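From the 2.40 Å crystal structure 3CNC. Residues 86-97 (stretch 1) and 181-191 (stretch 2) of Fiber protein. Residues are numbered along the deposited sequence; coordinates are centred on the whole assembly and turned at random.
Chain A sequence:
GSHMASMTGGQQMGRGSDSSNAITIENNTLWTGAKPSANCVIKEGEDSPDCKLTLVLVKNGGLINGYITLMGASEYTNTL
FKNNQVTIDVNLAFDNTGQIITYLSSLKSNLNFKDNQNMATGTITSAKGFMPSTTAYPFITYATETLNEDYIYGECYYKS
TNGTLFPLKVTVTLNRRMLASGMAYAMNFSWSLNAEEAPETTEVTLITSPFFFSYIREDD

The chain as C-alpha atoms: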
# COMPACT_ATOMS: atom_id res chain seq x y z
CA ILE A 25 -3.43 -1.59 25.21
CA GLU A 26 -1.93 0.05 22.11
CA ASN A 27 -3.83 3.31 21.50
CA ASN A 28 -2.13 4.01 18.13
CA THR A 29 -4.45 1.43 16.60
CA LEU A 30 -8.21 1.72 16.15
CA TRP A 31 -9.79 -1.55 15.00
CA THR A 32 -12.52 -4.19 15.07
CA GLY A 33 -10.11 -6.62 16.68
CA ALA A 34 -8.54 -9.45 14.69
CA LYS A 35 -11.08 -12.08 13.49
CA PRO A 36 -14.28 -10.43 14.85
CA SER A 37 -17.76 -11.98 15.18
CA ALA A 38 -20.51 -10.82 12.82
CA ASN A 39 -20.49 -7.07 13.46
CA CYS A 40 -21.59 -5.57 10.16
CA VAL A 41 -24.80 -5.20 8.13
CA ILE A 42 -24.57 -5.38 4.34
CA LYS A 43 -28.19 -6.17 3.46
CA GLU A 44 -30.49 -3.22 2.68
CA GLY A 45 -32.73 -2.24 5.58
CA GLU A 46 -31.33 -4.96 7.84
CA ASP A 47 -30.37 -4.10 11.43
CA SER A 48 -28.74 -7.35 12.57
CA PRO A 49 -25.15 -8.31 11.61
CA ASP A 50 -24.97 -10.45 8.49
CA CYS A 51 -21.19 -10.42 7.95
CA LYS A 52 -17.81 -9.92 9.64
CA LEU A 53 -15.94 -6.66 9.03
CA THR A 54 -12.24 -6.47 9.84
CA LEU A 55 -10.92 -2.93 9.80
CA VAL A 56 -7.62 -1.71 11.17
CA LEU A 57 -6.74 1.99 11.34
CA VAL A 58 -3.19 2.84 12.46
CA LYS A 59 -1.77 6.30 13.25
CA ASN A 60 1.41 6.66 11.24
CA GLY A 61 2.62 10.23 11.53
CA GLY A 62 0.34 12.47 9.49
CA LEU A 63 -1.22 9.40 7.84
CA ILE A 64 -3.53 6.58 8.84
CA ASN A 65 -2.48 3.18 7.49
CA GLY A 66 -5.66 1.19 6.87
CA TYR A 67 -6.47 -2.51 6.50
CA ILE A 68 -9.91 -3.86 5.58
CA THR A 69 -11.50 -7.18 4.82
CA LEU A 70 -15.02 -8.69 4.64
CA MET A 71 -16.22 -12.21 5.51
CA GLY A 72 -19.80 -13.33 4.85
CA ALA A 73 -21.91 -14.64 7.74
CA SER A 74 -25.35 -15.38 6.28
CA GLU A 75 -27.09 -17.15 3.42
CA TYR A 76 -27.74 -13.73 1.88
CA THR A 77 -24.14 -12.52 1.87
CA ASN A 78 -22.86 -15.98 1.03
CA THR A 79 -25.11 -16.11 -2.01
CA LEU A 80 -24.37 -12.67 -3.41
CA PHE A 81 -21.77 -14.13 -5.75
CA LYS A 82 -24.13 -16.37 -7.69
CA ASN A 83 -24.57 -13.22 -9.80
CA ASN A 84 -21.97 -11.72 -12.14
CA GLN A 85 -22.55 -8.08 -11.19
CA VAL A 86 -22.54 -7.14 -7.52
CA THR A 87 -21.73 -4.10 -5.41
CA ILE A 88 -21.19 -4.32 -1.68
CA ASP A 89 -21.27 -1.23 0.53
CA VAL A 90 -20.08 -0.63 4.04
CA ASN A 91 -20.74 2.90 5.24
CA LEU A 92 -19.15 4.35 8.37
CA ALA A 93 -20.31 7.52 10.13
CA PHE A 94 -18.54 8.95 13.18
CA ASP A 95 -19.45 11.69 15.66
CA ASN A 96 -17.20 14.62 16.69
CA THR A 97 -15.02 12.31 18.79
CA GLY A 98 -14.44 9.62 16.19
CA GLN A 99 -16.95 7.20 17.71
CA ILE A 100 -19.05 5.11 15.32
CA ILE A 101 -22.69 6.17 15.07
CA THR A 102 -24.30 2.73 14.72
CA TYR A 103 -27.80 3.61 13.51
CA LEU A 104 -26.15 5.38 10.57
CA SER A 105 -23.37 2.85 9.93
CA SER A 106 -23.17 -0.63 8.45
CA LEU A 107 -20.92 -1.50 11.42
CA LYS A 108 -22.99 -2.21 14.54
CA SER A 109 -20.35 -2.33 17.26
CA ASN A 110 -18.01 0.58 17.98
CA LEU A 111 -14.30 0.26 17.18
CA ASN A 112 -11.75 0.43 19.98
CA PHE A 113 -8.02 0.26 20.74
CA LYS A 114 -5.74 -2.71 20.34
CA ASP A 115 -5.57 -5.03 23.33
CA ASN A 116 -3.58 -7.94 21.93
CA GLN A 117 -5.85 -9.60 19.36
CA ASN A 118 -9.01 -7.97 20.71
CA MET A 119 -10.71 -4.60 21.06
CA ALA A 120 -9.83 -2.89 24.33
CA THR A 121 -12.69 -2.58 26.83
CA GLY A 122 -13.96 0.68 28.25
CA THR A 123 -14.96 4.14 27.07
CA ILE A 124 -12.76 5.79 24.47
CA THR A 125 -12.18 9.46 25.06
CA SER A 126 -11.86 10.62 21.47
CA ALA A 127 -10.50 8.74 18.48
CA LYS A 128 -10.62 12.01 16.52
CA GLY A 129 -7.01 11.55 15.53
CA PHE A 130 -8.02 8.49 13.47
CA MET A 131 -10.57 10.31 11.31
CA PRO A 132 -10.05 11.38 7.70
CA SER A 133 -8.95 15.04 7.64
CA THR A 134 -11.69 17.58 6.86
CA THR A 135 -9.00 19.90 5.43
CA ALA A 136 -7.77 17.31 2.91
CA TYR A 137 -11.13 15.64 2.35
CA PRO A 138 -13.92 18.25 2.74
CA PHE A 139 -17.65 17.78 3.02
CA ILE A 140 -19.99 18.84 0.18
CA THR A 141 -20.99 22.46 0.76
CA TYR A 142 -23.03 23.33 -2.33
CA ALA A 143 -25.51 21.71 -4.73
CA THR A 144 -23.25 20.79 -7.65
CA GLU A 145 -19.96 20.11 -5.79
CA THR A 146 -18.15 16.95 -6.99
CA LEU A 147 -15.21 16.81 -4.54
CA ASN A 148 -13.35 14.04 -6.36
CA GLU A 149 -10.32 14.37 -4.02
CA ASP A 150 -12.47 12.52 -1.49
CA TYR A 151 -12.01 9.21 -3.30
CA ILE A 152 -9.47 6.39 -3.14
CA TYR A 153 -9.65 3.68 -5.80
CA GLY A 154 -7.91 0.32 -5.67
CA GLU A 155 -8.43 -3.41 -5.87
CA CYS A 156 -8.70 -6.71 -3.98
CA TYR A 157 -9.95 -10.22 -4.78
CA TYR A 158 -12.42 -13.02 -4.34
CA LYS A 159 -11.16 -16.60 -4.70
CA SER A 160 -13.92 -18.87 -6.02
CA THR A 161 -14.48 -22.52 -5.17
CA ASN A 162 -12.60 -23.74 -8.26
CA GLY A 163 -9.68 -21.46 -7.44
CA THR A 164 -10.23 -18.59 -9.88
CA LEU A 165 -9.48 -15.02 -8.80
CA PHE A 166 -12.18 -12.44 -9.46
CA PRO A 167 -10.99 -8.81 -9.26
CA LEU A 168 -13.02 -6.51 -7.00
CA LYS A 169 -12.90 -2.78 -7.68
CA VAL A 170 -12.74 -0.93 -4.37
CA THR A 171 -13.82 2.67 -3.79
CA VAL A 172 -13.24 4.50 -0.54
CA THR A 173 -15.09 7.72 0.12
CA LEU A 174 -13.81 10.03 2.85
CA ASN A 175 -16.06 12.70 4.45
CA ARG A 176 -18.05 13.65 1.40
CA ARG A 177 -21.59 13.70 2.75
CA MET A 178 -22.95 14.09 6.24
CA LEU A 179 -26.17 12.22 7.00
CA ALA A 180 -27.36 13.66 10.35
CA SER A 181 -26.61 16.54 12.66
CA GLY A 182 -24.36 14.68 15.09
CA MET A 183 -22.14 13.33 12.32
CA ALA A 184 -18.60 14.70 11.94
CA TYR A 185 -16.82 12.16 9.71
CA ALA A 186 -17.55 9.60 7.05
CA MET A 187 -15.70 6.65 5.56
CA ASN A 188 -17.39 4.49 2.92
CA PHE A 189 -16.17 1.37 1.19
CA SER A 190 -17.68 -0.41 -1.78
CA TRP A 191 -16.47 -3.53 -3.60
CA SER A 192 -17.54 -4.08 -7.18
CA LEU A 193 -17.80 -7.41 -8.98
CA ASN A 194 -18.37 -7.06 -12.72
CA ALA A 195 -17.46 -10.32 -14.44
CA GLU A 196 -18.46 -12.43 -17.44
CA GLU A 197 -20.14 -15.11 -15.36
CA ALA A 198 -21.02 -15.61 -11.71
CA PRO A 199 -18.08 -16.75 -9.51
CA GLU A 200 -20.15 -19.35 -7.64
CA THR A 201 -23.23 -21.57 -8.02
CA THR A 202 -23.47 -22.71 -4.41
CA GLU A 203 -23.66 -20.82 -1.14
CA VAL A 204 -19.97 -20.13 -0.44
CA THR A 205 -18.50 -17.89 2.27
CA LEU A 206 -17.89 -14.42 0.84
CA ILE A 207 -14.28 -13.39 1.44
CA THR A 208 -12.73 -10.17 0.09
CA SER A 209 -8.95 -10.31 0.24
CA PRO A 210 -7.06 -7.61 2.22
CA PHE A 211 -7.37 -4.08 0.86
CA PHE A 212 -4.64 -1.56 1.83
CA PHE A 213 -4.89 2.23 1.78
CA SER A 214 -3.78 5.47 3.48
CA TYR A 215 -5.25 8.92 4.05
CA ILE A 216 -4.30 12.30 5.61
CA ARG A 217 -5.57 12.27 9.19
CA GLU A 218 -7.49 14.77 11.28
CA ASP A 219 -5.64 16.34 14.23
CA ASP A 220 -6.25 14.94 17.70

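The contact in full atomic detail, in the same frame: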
# COMPACT_ATOMS: atom_id res chain seq x y z
N VAL A 86 -22.16 -7.45 -8.89
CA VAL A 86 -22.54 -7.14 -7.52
C VAL A 86 -21.76 -5.96 -6.96
O VAL A 86 -20.62 -5.69 -7.35
CB VAL A 86 -22.29 -8.35 -6.59
CG1 VAL A 86 -22.90 -8.09 -5.22
CG2 VAL A 86 -22.87 -9.61 -7.20
N THR A 87 -22.38 -5.23 -6.05
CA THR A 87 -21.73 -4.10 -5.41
C THR A 87 -22.07 -4.15 -3.95
O THR A 87 -23.24 -4.13 -3.57
CB THR A 87 -22.21 -2.74 -5.99
OG1 THR A 87 -21.79 -2.62 -7.36
CG2 THR A 87 -21.60 -1.59 -5.20
N ILE A 88 -21.04 -4.26 -3.12
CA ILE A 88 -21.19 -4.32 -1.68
C ILE A 88 -20.77 -2.98 -1.07
O ILE A 88 -19.76 -2.39 -1.46
CB ILE A 88 -20.32 -5.43 -1.10
CG1 ILE A 88 -20.72 -6.76 -1.75
CG2 ILE A 88 -20.46 -5.48 0.42
CD1 ILE A 88 -19.75 -7.87 -1.48
N ASP A 89 -21.55 -2.50 -0.11
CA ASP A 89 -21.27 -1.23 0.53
C ASP A 89 -21.19 -1.37 2.02
O ASP A 89 -21.97 -2.09 2.63
CB ASP A 89 -22.35 -0.20 0.22
CG ASP A 89 -22.25 0.37 -1.17
OD1 ASP A 89 -21.22 1.01 -1.47
OD2 ASP A 89 -23.19 0.19 -1.96
N VAL A 90 -20.24 -0.66 2.61
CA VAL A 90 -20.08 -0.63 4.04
C VAL A 90 -19.88 0.85 4.29
O VAL A 90 -18.89 1.44 3.86
CB VAL A 90 -18.85 -1.42 4.51
CG1 VAL A 90 -18.60 -1.16 5.98
CG2 VAL A 90 -19.07 -2.91 4.27
N ASN A 91 -20.84 1.48 4.96
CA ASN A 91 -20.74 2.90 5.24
C ASN A 91 -20.43 3.10 6.71
O ASN A 91 -20.98 2.41 7.56
CB ASN A 91 -22.06 3.59 4.86
CG ASN A 91 -22.57 3.17 3.49
OD1 ASN A 91 -21.84 3.21 2.49
ND2 ASN A 91 -23.83 2.75 3.44
N LEU A 92 -19.55 4.05 6.99
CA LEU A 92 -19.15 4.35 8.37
C LEU A 92 -19.33 5.84 8.67
O LEU A 92 -18.80 6.70 7.95
CB LEU A 92 -17.69 3.95 8.58
CG LEU A 92 -17.34 2.53 9.04
CD1 LEU A 92 -18.17 1.50 8.34
CD2 LEU A 92 -15.85 2.30 8.80
N ALA A 93 -20.08 6.14 9.73
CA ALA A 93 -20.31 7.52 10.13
C ALA A 93 -19.85 7.68 11.58
O ALA A 93 -20.20 6.88 12.44
CB ALA A 93 -21.80 7.86 10.00
N PHE A 94 -19.06 8.72 11.83
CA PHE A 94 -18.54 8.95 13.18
C PHE A 94 -18.99 10.30 13.73
O PHE A 94 -19.27 11.22 12.97
CB PHE A 94 -16.99 8.90 13.17
CG PHE A 94 -16.41 7.75 12.37
CD1 PHE A 94 -16.43 7.75 10.98
CD2 PHE A 94 -15.81 6.67 13.02
CE1 PHE A 94 -15.87 6.69 10.24
CE2 PHE A 94 -15.24 5.60 12.28
CZ PHE A 94 -15.28 5.62 10.90
N ASP A 95 -19.05 10.43 15.05
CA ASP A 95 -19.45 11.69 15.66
C ASP A 95 -18.20 12.59 15.81
O ASP A 95 -17.14 12.26 15.30
CB ASP A 95 -20.11 11.46 17.02
CG ASP A 95 -19.18 10.80 18.02
OD1 ASP A 95 -17.98 10.62 17.70
OD2 ASP A 95 -19.64 10.46 19.13
N ASN A 96 -18.33 13.71 16.52
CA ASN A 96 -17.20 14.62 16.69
C ASN A 96 -16.01 14.08 17.47
O ASN A 96 -14.97 14.73 17.54
CB ASN A 96 -17.67 15.94 17.32
CG ASN A 96 -18.35 15.74 18.66
OD1 ASN A 96 -18.95 16.67 19.19
ND2 ASN A 96 -18.24 14.54 19.21
N THR A 97 -16.14 12.89 18.06
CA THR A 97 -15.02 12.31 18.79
C THR A 97 -14.51 11.03 18.14
O THR A 97 -13.77 10.26 18.76
CB THR A 97 -15.37 12.00 20.26
OG1 THR A 97 -16.48 11.11 20.32
CG2 THR A 97 -15.68 13.28 21.01
N SER A 181 -27.25 15.44 11.97
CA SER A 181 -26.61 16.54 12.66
C SER A 181 -25.41 16.18 13.54
O SER A 181 -24.41 16.92 13.57
CB SER A 181 -27.65 17.32 13.49
OG SER A 181 -28.40 16.46 14.32
N GLY A 182 -25.47 15.05 14.23
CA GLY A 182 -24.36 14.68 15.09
C GLY A 182 -23.16 14.05 14.42
O GLY A 182 -22.20 13.67 15.08
N MET A 183 -23.21 13.95 13.10
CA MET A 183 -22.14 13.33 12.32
C MET A 183 -21.02 14.29 11.99
O MET A 183 -21.27 15.41 11.55
CB MET A 183 -22.73 12.77 11.03
CG MET A 183 -21.80 11.90 10.24
SD MET A 183 -22.74 11.15 8.92
CE MET A 183 -21.49 10.95 7.63
N ALA A 184 -19.77 13.86 12.21
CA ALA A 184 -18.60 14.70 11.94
C ALA A 184 -17.67 14.12 10.88
O ALA A 184 -16.93 14.87 10.22
CB ALA A 184 -17.83 14.92 13.24
N TYR A 185 -17.68 12.80 10.70
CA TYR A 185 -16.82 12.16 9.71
C TYR A 185 -17.49 11.02 9.01
O TYR A 185 -18.42 10.41 9.54
CB TYR A 185 -15.54 11.64 10.37
CG TYR A 185 -14.86 12.68 11.22
CD1 TYR A 185 -15.17 12.81 12.57
CD2 TYR A 185 -13.95 13.57 10.65
CE1 TYR A 185 -14.59 13.81 13.34
CE2 TYR A 185 -13.37 14.58 11.41
CZ TYR A 185 -13.69 14.70 12.75
OH TYR A 185 -13.12 15.70 13.50
N ALA A 186 -17.00 10.70 7.82
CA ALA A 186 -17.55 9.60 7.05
C ALA A 186 -16.44 8.84 6.35
O ALA A 186 -15.45 9.42 5.91
CB ALA A 186 -18.56 10.12 6.00
N MET A 187 -16.64 7.53 6.23
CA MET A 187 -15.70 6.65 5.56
C MET A 187 -16.49 5.52 4.93
O MET A 187 -17.00 4.64 5.62
CB MET A 187 -14.69 6.10 6.58
CG MET A 187 -13.57 5.28 5.96
SD MET A 187 -12.21 5.03 7.14
CE MET A 187 -12.62 3.51 7.80
N ASN A 188 -16.62 5.53 3.61
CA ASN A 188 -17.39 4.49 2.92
C ASN A 188 -16.55 3.61 2.02
O ASN A 188 -15.64 4.08 1.33
CB ASN A 188 -18.52 5.10 2.09
CG ASN A 188 -19.48 5.90 2.94
OD1 ASN A 188 -19.53 5.73 4.16
ND2 ASN A 188 -20.27 6.76 2.30
N PHE A 189 -16.87 2.32 2.03
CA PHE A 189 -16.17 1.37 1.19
C PHE A 189 -17.19 0.64 0.35
O PHE A 189 -18.30 0.37 0.81
CB PHE A 189 -15.42 0.33 2.03
CG PHE A 189 -14.46 0.91 3.01
CD1 PHE A 189 -14.90 1.36 4.24
CD2 PHE A 189 -13.10 0.98 2.71
CE1 PHE A 189 -14.01 1.87 5.18
CE2 PHE A 189 -12.19 1.49 3.63
CZ PHE A 189 -12.63 1.93 4.87
N SER A 190 -16.82 0.35 -0.89
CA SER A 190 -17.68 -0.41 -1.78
C SER A 190 -16.79 -1.29 -2.64
O SER A 190 -15.74 -0.85 -3.12
CB SER A 190 -18.56 0.50 -2.66
OG SER A 190 -17.82 1.20 -3.64
N TRP A 191 -17.19 -2.55 -2.80
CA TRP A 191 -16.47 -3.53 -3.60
C TRP A 191 -17.34 -3.80 -4.81
O TRP A 191 -18.54 -4.00 -4.66
CB TRP A 191 -16.28 -4.84 -2.84
CG TRP A 191 -15.36 -4.75 -1.67
CD1 TRP A 191 -14.09 -5.23 -1.60
CD2 TRP A 191 -15.68 -4.23 -0.37
NE1 TRP A 191 -13.59 -5.05 -0.33
CE2 TRP A 191 -14.54 -4.44 0.44
CE3 TRP A 191 -16.81 -3.61 0.18
CZ2 TRP A 191 -14.50 -4.05 1.79
CZ3 TRP A 191 -16.77 -3.22 1.53
CH2 TRP A 191 -15.62 -3.45 2.32

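Two neighbouring antiparallel strands illustrate how a β-sheet separates its tasks: the backbone fixes the register, and the alternation of side chains lets each face pack differently. Here the strand axes approach to 4.6 Å, and the paired stretches bury 871 Å². Ile-88, Val-90, Leu-92 and Phe-94 face Trp-191, Phe-189, Met-187 and Tyr-185 in hydrogen-bonded pairs, typified by Val-90 N to Phe-189 O at 2.8 Å and Phe-189 N to Val-90 O at 2.9 Å. The Leu-92 N to Met-187 O bond (3.0 Å) is weak, but Leu-92 N also donates to Asn-188 OD1 at 3.3 Å, so a side chain supplements the ladder.

These same pairs project a buried, apolar surface in which branched chains meet the edges of broad rings. Val-90 CG2 lies 3.6 Å from Trp-191 CZ3, while Leu-92 CD2 rests against two neighbours on the same side, 3.6 Å from Met-187 CE and 4.1 Å from Phe-189 CE1. The Phe-94 ring turns its edge to Met-187, with CE1 3.9 Å from Met-187 CB.

The other face carries smaller or polar residues: Asp-89 with Ser-190, Asn-91 with Asn-188, and Ala-93 with Ala-186. The short Ala-93 leaves space for Met-183, whose SD sits 3.6 Å from Ala-93 CB.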